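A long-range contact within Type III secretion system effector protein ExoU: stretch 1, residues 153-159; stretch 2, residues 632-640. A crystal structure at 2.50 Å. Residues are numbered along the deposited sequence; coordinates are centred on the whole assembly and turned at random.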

# COMPACT_ATOMS: atom_id res chain seq x y z
N GLY A 153 5.41 -20.30 5.12
CA GLY A 153 6.67 -20.31 5.81
C GLY A 153 7.79 -20.28 4.81
O GLY A 153 8.71 -19.48 4.92
N LYS A 154 7.69 -21.15 3.81
CA LYS A 154 8.70 -21.21 2.79
C LYS A 154 8.87 -19.87 2.06
O LYS A 154 9.96 -19.29 2.01
CB LYS A 154 8.37 -22.31 1.80
CG LYS A 154 8.78 -23.65 2.29
CD LYS A 154 7.96 -24.78 1.68
CE LYS A 154 8.50 -26.12 2.17
NZ LYS A 154 7.52 -27.21 1.93
N LEU A 155 7.76 -19.37 1.55
CA LEU A 155 7.80 -18.19 0.73
C LEU A 155 8.50 -17.05 1.42
O LEU A 155 9.54 -16.56 0.94
CB LEU A 155 6.40 -17.80 0.32
CG LEU A 155 5.76 -18.69 -0.76
CD1 LEU A 155 4.27 -18.40 -0.80
CD2 LEU A 155 6.36 -18.47 -2.13
N VAL A 156 8.04 -16.70 2.61
CA VAL A 156 8.57 -15.51 3.29
C VAL A 156 10.03 -15.59 3.72
O VAL A 156 10.74 -14.55 3.70
CB VAL A 156 7.73 -15.14 4.51
CG1 VAL A 156 8.28 -13.92 5.23
CG2 VAL A 156 6.33 -14.82 4.05
N ARG A 157 10.48 -16.79 4.08
CA ARG A 157 11.84 -16.96 4.58
C ARG A 157 12.84 -17.02 3.42
O ARG A 157 14.00 -16.77 3.63
CB ARG A 157 11.96 -18.18 5.54
CG ARG A 157 11.32 -17.91 6.91
CD ARG A 157 11.67 -18.89 8.02
NE ARG A 157 10.95 -20.15 7.88
CZ ARG A 157 9.76 -20.43 8.45
NH1 ARG A 157 9.14 -19.55 9.23
NH2 ARG A 157 9.19 -21.61 8.24
N SER A 158 12.35 -17.32 2.22
CA SER A 158 13.20 -17.55 1.04
C SER A 158 13.38 -16.37 0.10
O SER A 158 14.00 -16.53 -0.94
CB SER A 158 12.55 -18.64 0.20
OG SER A 158 11.38 -18.14 -0.45
N LEU A 159 12.84 -15.22 0.43
CA LEU A 159 12.88 -14.08 -0.47
C LEU A 159 14.33 -13.50 -0.75
O LEU A 159 15.15 -13.30 0.14
CB LEU A 159 11.95 -12.99 0.07
CG LEU A 159 10.48 -13.43 0.24
CD1 LEU A 159 9.67 -12.28 0.75
CD2 LEU A 159 9.89 -13.91 -1.06
N TRP A 632 13.48 -33.98 0.64
CA TRP A 632 12.01 -34.11 0.61
C TRP A 632 11.32 -32.84 1.16
O TRP A 632 10.15 -32.58 0.84
CB TRP A 632 11.54 -35.37 1.39
CG TRP A 632 11.98 -35.31 2.78
CD1 TRP A 632 11.37 -34.66 3.79
CD2 TRP A 632 13.22 -35.81 3.31
NE1 TRP A 632 12.12 -34.73 4.94
CE2 TRP A 632 13.27 -35.43 4.67
CE3 TRP A 632 14.29 -36.54 2.77
CZ2 TRP A 632 14.35 -35.77 5.52
CZ3 TRP A 632 15.36 -36.89 3.61
CH2 TRP A 632 15.38 -36.49 4.97
N SER A 633 12.02 -32.05 1.97
CA SER A 633 11.44 -30.79 2.47
C SER A 633 11.37 -29.73 1.39
O SER A 633 11.77 -28.60 1.59
CB SER A 633 12.16 -30.24 3.71
OG SER A 633 11.75 -30.95 4.87
N LYS A 634 10.84 -30.14 0.23
CA LYS A 634 10.53 -29.26 -0.90
C LYS A 634 11.66 -28.28 -1.16
O LYS A 634 12.82 -28.66 -1.05
CB LYS A 634 9.19 -28.54 -0.61
CG LYS A 634 8.05 -29.43 -0.11
CD LYS A 634 7.63 -30.51 -1.09
CE LYS A 634 6.56 -31.40 -0.48
NZ LYS A 634 6.22 -32.54 -1.36
N PRO A 635 11.31 -27.07 -1.64
CA PRO A 635 12.26 -25.96 -1.68
C PRO A 635 12.29 -25.17 -0.36
O PRO A 635 11.28 -25.08 0.34
CB PRO A 635 11.70 -25.05 -2.79
CG PRO A 635 10.85 -25.94 -3.62
CD PRO A 635 10.25 -26.90 -2.65
N PHE A 636 13.46 -24.60 -0.05
CA PHE A 636 13.66 -23.72 1.11
C PHE A 636 13.65 -24.40 2.49
O PHE A 636 12.87 -24.02 3.38
CB PHE A 636 12.66 -22.54 1.06
CG PHE A 636 12.58 -21.89 -0.30
CD1 PHE A 636 13.72 -21.35 -0.89
CD2 PHE A 636 11.37 -21.82 -0.98
CE1 PHE A 636 13.65 -20.74 -2.14
CE2 PHE A 636 11.29 -21.23 -2.23
CZ PHE A 636 12.42 -20.68 -2.82
N SER A 637 14.56 -25.37 2.67
CA SER A 637 14.78 -26.05 3.96
C SER A 637 15.50 -25.10 4.95
O SER A 637 14.84 -24.51 5.79
CB SER A 637 15.54 -27.36 3.76
OG SER A 637 14.74 -28.33 3.10
N SER A 638 16.84 -24.94 4.83
CA SER A 638 17.62 -23.95 5.63
C SER A 638 17.67 -22.55 5.03
O SER A 638 18.71 -22.09 4.47
CB SER A 638 19.10 -24.34 5.87
OG SER A 638 19.98 -23.16 6.00
N THR A 639 16.59 -21.82 5.21
CA THR A 639 16.68 -20.44 4.84
C THR A 639 17.73 -19.65 5.69
O THR A 639 18.04 -18.57 5.31
CB THR A 639 15.29 -19.75 4.88
OG1 THR A 639 14.81 -19.68 6.24
CG2 THR A 639 14.26 -20.48 3.97
N THR A 640 18.31 -20.18 6.77
CA THR A 640 19.10 -19.33 7.69
C THR A 640 20.36 -18.71 7.08
O THR A 640 20.59 -17.49 7.21
CB THR A 640 19.47 -20.04 9.02
OG1 THR A 640 18.32 -20.60 9.64
CG2 THR A 640 20.10 -19.09 10.03

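A helical segment that includes Gly153 to Arg157 lies against a mostly loop segment, nearly 480 residues further along the chain, that leads into a helix. The backbones approach closely at two points, Lys154 CA to Phe636 CA at 5.8 Å and Ser158 CA to Thr639 CA at 5.9 Å, yet no hydrogen bond joins the stretches. About 365 Å² is buried, and the contact rests on side-chain packing.

Its centre is Phe636. With chi1 at -47° (m) and CB directed toward the helix, the ring lays one face under Ser158: Ser158 CB stands 3.2 Å from the centroid of the Phe636 ring, 14° off the normal, a CH-pi contact. Serine suits this tight spot because its side chain is small: Ser158 CB packs on the face, and chi1 of 72° (p) also brings Ser158 OG within 2.8 Å of Leu155 O and 3.1 Å of Lys154 O, while it stays close to the ring.

Lys154 meets the same ring at its edge, Lys154 CB lying 4.1 Å from Phe636 CD2. Its CB points sideways; chi1 is -81° (m), and chi2 to chi4 are all t, so the chain runs out extended along the loop, with Lys154 CG 3.5 Å from Pro635 O. A long aliphatic chain can cover several loop residues in this way.

Beyond Phe636, Thr639 (chi1 67°, p) directs its CB toward the helix. Thr639 OG1 comes within 3.3 Å of Arg157 CB, a packing contact, and is hydrogen-bonded elsewhere in the structure. Thr639 CG2 lies 4.1 Å from Ser158 N, so beta-branching places both a hydroxyl and a methyl against the first stretch. Arg157 (m, t, m) folds so that Thr639 OG1 sits at its guanidinium edge. Glycine suits position Gly153, where an ideal CB would clash with Arg157 NH2 at 2.9 Å.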